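Side-chain contact in hexokinase (Schistosoma mansoni, PDB 1BDG), which catalyses the transfer of phosphate from ATP to glucose and other hexoses, the first step of glycolysis: residues A[35-40]-A[386-391]. Numbering follows the deposited sequence.
With SO4 (sulfate ion), chain E.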
ATOM      1  N   GLU A  35      10.712  15.509   8.205  1.00 18.01           N
ATOM      2  CA  GLU A  35      10.281  16.818   8.678  1.00 19.34           C
ATOM      3  C   GLU A  35       8.749  16.811   8.860  1.00 19.06           C
ATOM      4  O   GLU A  35       8.249  17.352   9.850  1.00 19.94           O
ATOM      5  CB  GLU A  35      10.727  17.936   7.701  1.00 22.57           C
ATOM      6  CG  GLU A  35      12.261  18.183   7.605  1.00 27.40           C
ATOM      7  CD  GLU A  35      12.711  18.925   6.308  1.00 30.97           C
ATOM      8  OE1 GLU A  35      12.001  19.842   5.824  1.00 33.38           O
ATOM      9  OE2 GLU A  35      13.783  18.586   5.754  1.00 30.44           O
ATOM     10  N   SER A  36       8.013  16.168   7.940  1.00 17.21           N
ATOM     11  CA  SER A  36       6.535  16.107   8.007  1.00 16.10           C
ATOM     12  C   SER A  36       5.973  15.215   9.089  1.00 16.30           C
ATOM     13  O   SER A  36       4.984  15.569   9.717  1.00 18.64           O
ATOM     14  CB  SER A  36       5.929  15.664   6.682  1.00 15.23           C
ATOM     15  OG  SER A  36       6.388  16.477   5.624  1.00 20.14           O
ATOM     16  N   MET A  37       6.564  14.042   9.285  1.00 15.89           N
ATOM     17  CA  MET A  37       6.091  13.121  10.308  1.00 14.67           C
ATOM     18  C   MET A  37       6.147  13.746  11.705  1.00 17.02           C
ATOM     19  O   MET A  37       5.167  13.651  12.461  1.00 16.42           O
ATOM     20  CB  MET A  37       6.886  11.823  10.281  1.00 14.22           C
ATOM     21  CG  MET A  37       6.688  10.985   9.051  1.00 13.53           C
ATOM     22  SD  MET A  37       7.631   9.473   9.145  1.00 14.89           S
ATOM     23  CE  MET A  37       7.038   8.584   7.746  1.00 11.82           C
ATOM     24  N   ARG A  38       7.261  14.396  12.059  1.00 18.52           N
ATOM     25  CA  ARG A  38       7.323  15.011  13.380  1.00 19.36           C
ATOM     26  C   ARG A  38       6.324  16.162  13.516  1.00 19.47           C
ATOM     27  O   ARG A  38       5.839  16.437  14.609  1.00 20.02           O
ATOM     28  CB  ARG A  38       8.743  15.415  13.797  1.00 22.23           C
ATOM     29  CG  ARG A  38       9.415  16.497  12.998  1.00 25.31           C
ATOM     30  CD  ARG A  38      10.136  17.468  13.934  1.00 25.18           C
ATOM     31  NE  ARG A  38       9.343  18.682  14.129  1.00 28.20           N
ATOM     32  CZ  ARG A  38       9.676  19.880  13.642  1.00 30.66           C
ATOM     33  NH1 ARG A  38      10.797  20.028  12.931  1.00 30.85           N
ATOM     34  NH2 ARG A  38       8.914  20.945  13.903  1.00 31.64           N
ATOM     35  N   LEU A  39       5.986  16.809  12.403  1.00 19.55           N
ATOM     36  CA  LEU A  39       4.986  17.879  12.411  1.00 18.41           C
ATOM     37  C   LEU A  39       3.593  17.271  12.623  1.00 19.20           C
ATOM     38  O   LEU A  39       2.754  17.875  13.289  1.00 20.67           O
ATOM     39  CB  LEU A  39       4.969  18.643  11.084  1.00 16.56           C
ATOM     40  CG  LEU A  39       6.010  19.707  10.750  1.00 18.55           C
ATOM     41  CD1 LEU A  39       5.671  20.293   9.383  1.00 15.37           C
ATOM     42  CD2 LEU A  39       6.045  20.808  11.803  1.00 14.55           C
ATOM     43  N   GLY A  40       3.357  16.089  12.045  1.00 16.86           N
ATOM     44  CA  GLY A  40       2.065  15.426  12.168  1.00 15.83           C
ATOM     45  C   GLY A  40       1.753  14.884  13.556  1.00 15.55           C
ATOM     46  O   GLY A  40       0.588  14.650  13.897  1.00 13.70           O
ATOM     47  N   LEU A 386      13.555   4.342   9.999  1.00 18.19           N
ATOM     48  CA  LEU A 386      14.700   3.888  10.785  1.00 17.65           C
ATOM     49  C   LEU A 386      15.375   5.071  11.486  1.00 16.20           C
ATOM     50  O   LEU A 386      15.996   4.905  12.536  1.00 15.84           O
ATOM     51  CB  LEU A 386      15.719   3.169   9.886  1.00 15.01           C
ATOM     52  CG  LEU A 386      15.239   1.912   9.175  1.00 11.52           C
ATOM     53  CD1 LEU A 386      16.430   1.203   8.595  1.00 12.36           C
ATOM     54  CD2 LEU A 386      14.517   1.005  10.134  1.00 10.73           C
ATOM     55  N   ARG A 387      15.291   6.246  10.872  1.00 16.05           N
ATOM     56  CA  ARG A 387      15.871   7.450  11.449  1.00 16.91           C
ATOM     57  C   ARG A 387      15.000   8.006  12.567  1.00 16.09           C
ATOM     58  O   ARG A 387      15.449   8.815  13.365  1.00 15.24           O
ATOM     59  CB  ARG A 387      16.076   8.516  10.381  1.00 17.72           C
ATOM     60  CG  ARG A 387      17.188   8.184   9.426  1.00 19.27           C
ATOM     61  CD  ARG A 387      17.800   9.425   8.818  1.00 19.99           C
ATOM     62  NE  ARG A 387      18.579   9.094   7.629  1.00 20.10           N
ATOM     63  CZ  ARG A 387      18.492   9.745   6.471  1.00 20.89           C
ATOM     64  NH1 ARG A 387      17.665  10.779   6.329  1.00 17.73           N
ATOM     65  NH2 ARG A 387      19.250   9.366   5.453  1.00 20.30           N
ATOM     66  N   ARG A 388      13.751   7.561  12.602  1.00 16.31           N
ATOM     67  CA  ARG A 388      12.796   7.979  13.610  1.00 17.95           C
ATOM     68  C   ARG A 388      12.798   6.940  14.717  1.00 17.73           C
ATOM     69  O   ARG A 388      13.171   7.242  15.846  1.00 20.13           O
ATOM     70  CB  ARG A 388      11.412   8.126  12.980  1.00 17.93           C
ATOM     71  CG  ARG A 388      10.297   8.376  13.948  1.00 17.71           C
ATOM     72  CD  ARG A 388       9.201   9.201  13.293  1.00 17.32           C
ATOM     73  NE  ARG A 388       9.449  10.644  13.400  1.00 18.79           N
ATOM     74  CZ  ARG A 388       9.430  11.351  14.535  1.00 15.41           C
ATOM     75  NH1 ARG A 388       9.179  10.783  15.700  1.00 16.08           N
ATOM     76  NH2 ARG A 388       9.652  12.647  14.496  1.00 17.93           N
ATOM     77  N   ILE A 389      12.407   5.712  14.402  1.00 17.22           N
ATOM     78  CA  ILE A 389      12.417   4.637  15.391  1.00 18.01           C
ATOM     79  C   ILE A 389      13.737   4.686  16.187  1.00 19.60           C
ATOM     80  O   ILE A 389      13.732   4.639  17.417  1.00 20.04           O
ATOM     81  CB  ILE A 389      12.221   3.258  14.702  1.00 17.45           C
ATOM     82  CG1 ILE A 389      10.745   3.052  14.372  1.00 18.87           C
ATOM     83  CG2 ILE A 389      12.735   2.135  15.554  1.00 18.89           C
ATOM     84  CD1 ILE A 389      10.322   1.619  14.335  1.00 19.64           C
ATOM     85  N   ASN A 390      14.851   4.835  15.475  1.00 20.36           N
ATOM     86  CA  ASN A 390      16.177   4.945  16.076  1.00 22.32           C
ATOM     87  C   ASN A 390      16.744   3.673  16.757  1.00 24.09           C
ATOM     88  O   ASN A 390      17.923   3.651  17.142  1.00 25.79           O
ATOM     89  CB  ASN A 390      16.230   6.164  17.031  1.00 21.65           C
ATOM     90  N   ARG A 391      15.930   2.626  16.882  1.00 21.55           N
ATOM     91  CA  ARG A 391      16.377   1.383  17.489  1.00 20.50           C
ATOM     92  C   ARG A 391      17.577   0.899  16.691  1.00 20.76           C
ATOM     93  O   ARG A 391      17.631   1.094  15.480  1.00 23.51           O
ATOM     94  CB  ARG A 391      15.270   0.330  17.421  1.00 20.61           C
ATOM     95  CG  ARG A 391      14.102   0.618  18.327  1.00 21.32           C
ATOM     96  CD  ARG A 391      13.017  -0.467  18.310  1.00 20.99           C
ATOM     97  NE  ARG A 391      12.043  -0.152  19.357  1.00 26.06           N
ATOM     98  CZ  ARG A 391      10.976  -0.882  19.675  1.00 27.39           C
ATOM     99  NH1 ARG A 391      10.705  -2.009  19.029  1.00 26.85           N
ATOM    100  NH2 ARG A 391      10.172  -0.475  20.655  1.00 28.48           N
TER
HETATM  101  S   SO4 E 504      10.691  14.007  16.774  1.00 38.87           S
HETATM  102  O1  SO4 E 504      11.354  14.376  15.549  1.00 40.23           O
HETATM  103  O2  SO4 E 504      10.656  12.578  16.880  1.00 37.97           O
HETATM  104  O3  SO4 E 504      11.421  14.560  17.887  1.00 37.13           O
HETATM  105  O4  SO4 E 504       9.342  14.511  16.774  1.00 36.46           O
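A nearly extended first torsion (chi1 172°) and a bend at chi3 (-87°) carry the guanidinium of Arg388 out from the last turn of helix 357-389 and set it against Met37 and Arg38 on helix 23-41. The helices stay well apart here, with 8.9 Å between the CA atoms of Arg38 and Arg388, a gap that a long arginine can span. Arg388 meets the bases of the opposing side chains: its NH2 has its nearest approach, 3.0 Å, at CB of Arg38, a shortness on which little weight can rest at this resolution, and NE of Arg388 lies 4.2 Å from CB of Met37, both carbons approaching the guanidinium obliquely. Met37 then leads its flexible, apolar end away to Ile51 and Met53, as suits a buried position. Arg38, bent at chi2 and chi3, crosses Arg388 at about a right angle and carries its own charge off, so that Arg38 NE stays 6.1 Å from Arg388 NH2.

The charge of Arg388 is met by Glu228, which forms a salt bridge with NH1, and its side chain also touches Tyr226 of strand 222-229 and Leu41 of helix 23-41. A sulfate, probably from the crystallisation liquor, is hydrogen-bonded to Lys232, but as modelled it comes too close to Arg388 NH2, so its position at the guanidinium edge is doubtful. This is helix-to-helix packing through one arginine, joining helix 23-41 to the C-terminal end of helix 357-389 beside strand 222-229 in the hexokinase fold of the actin-like ATPase superfamily.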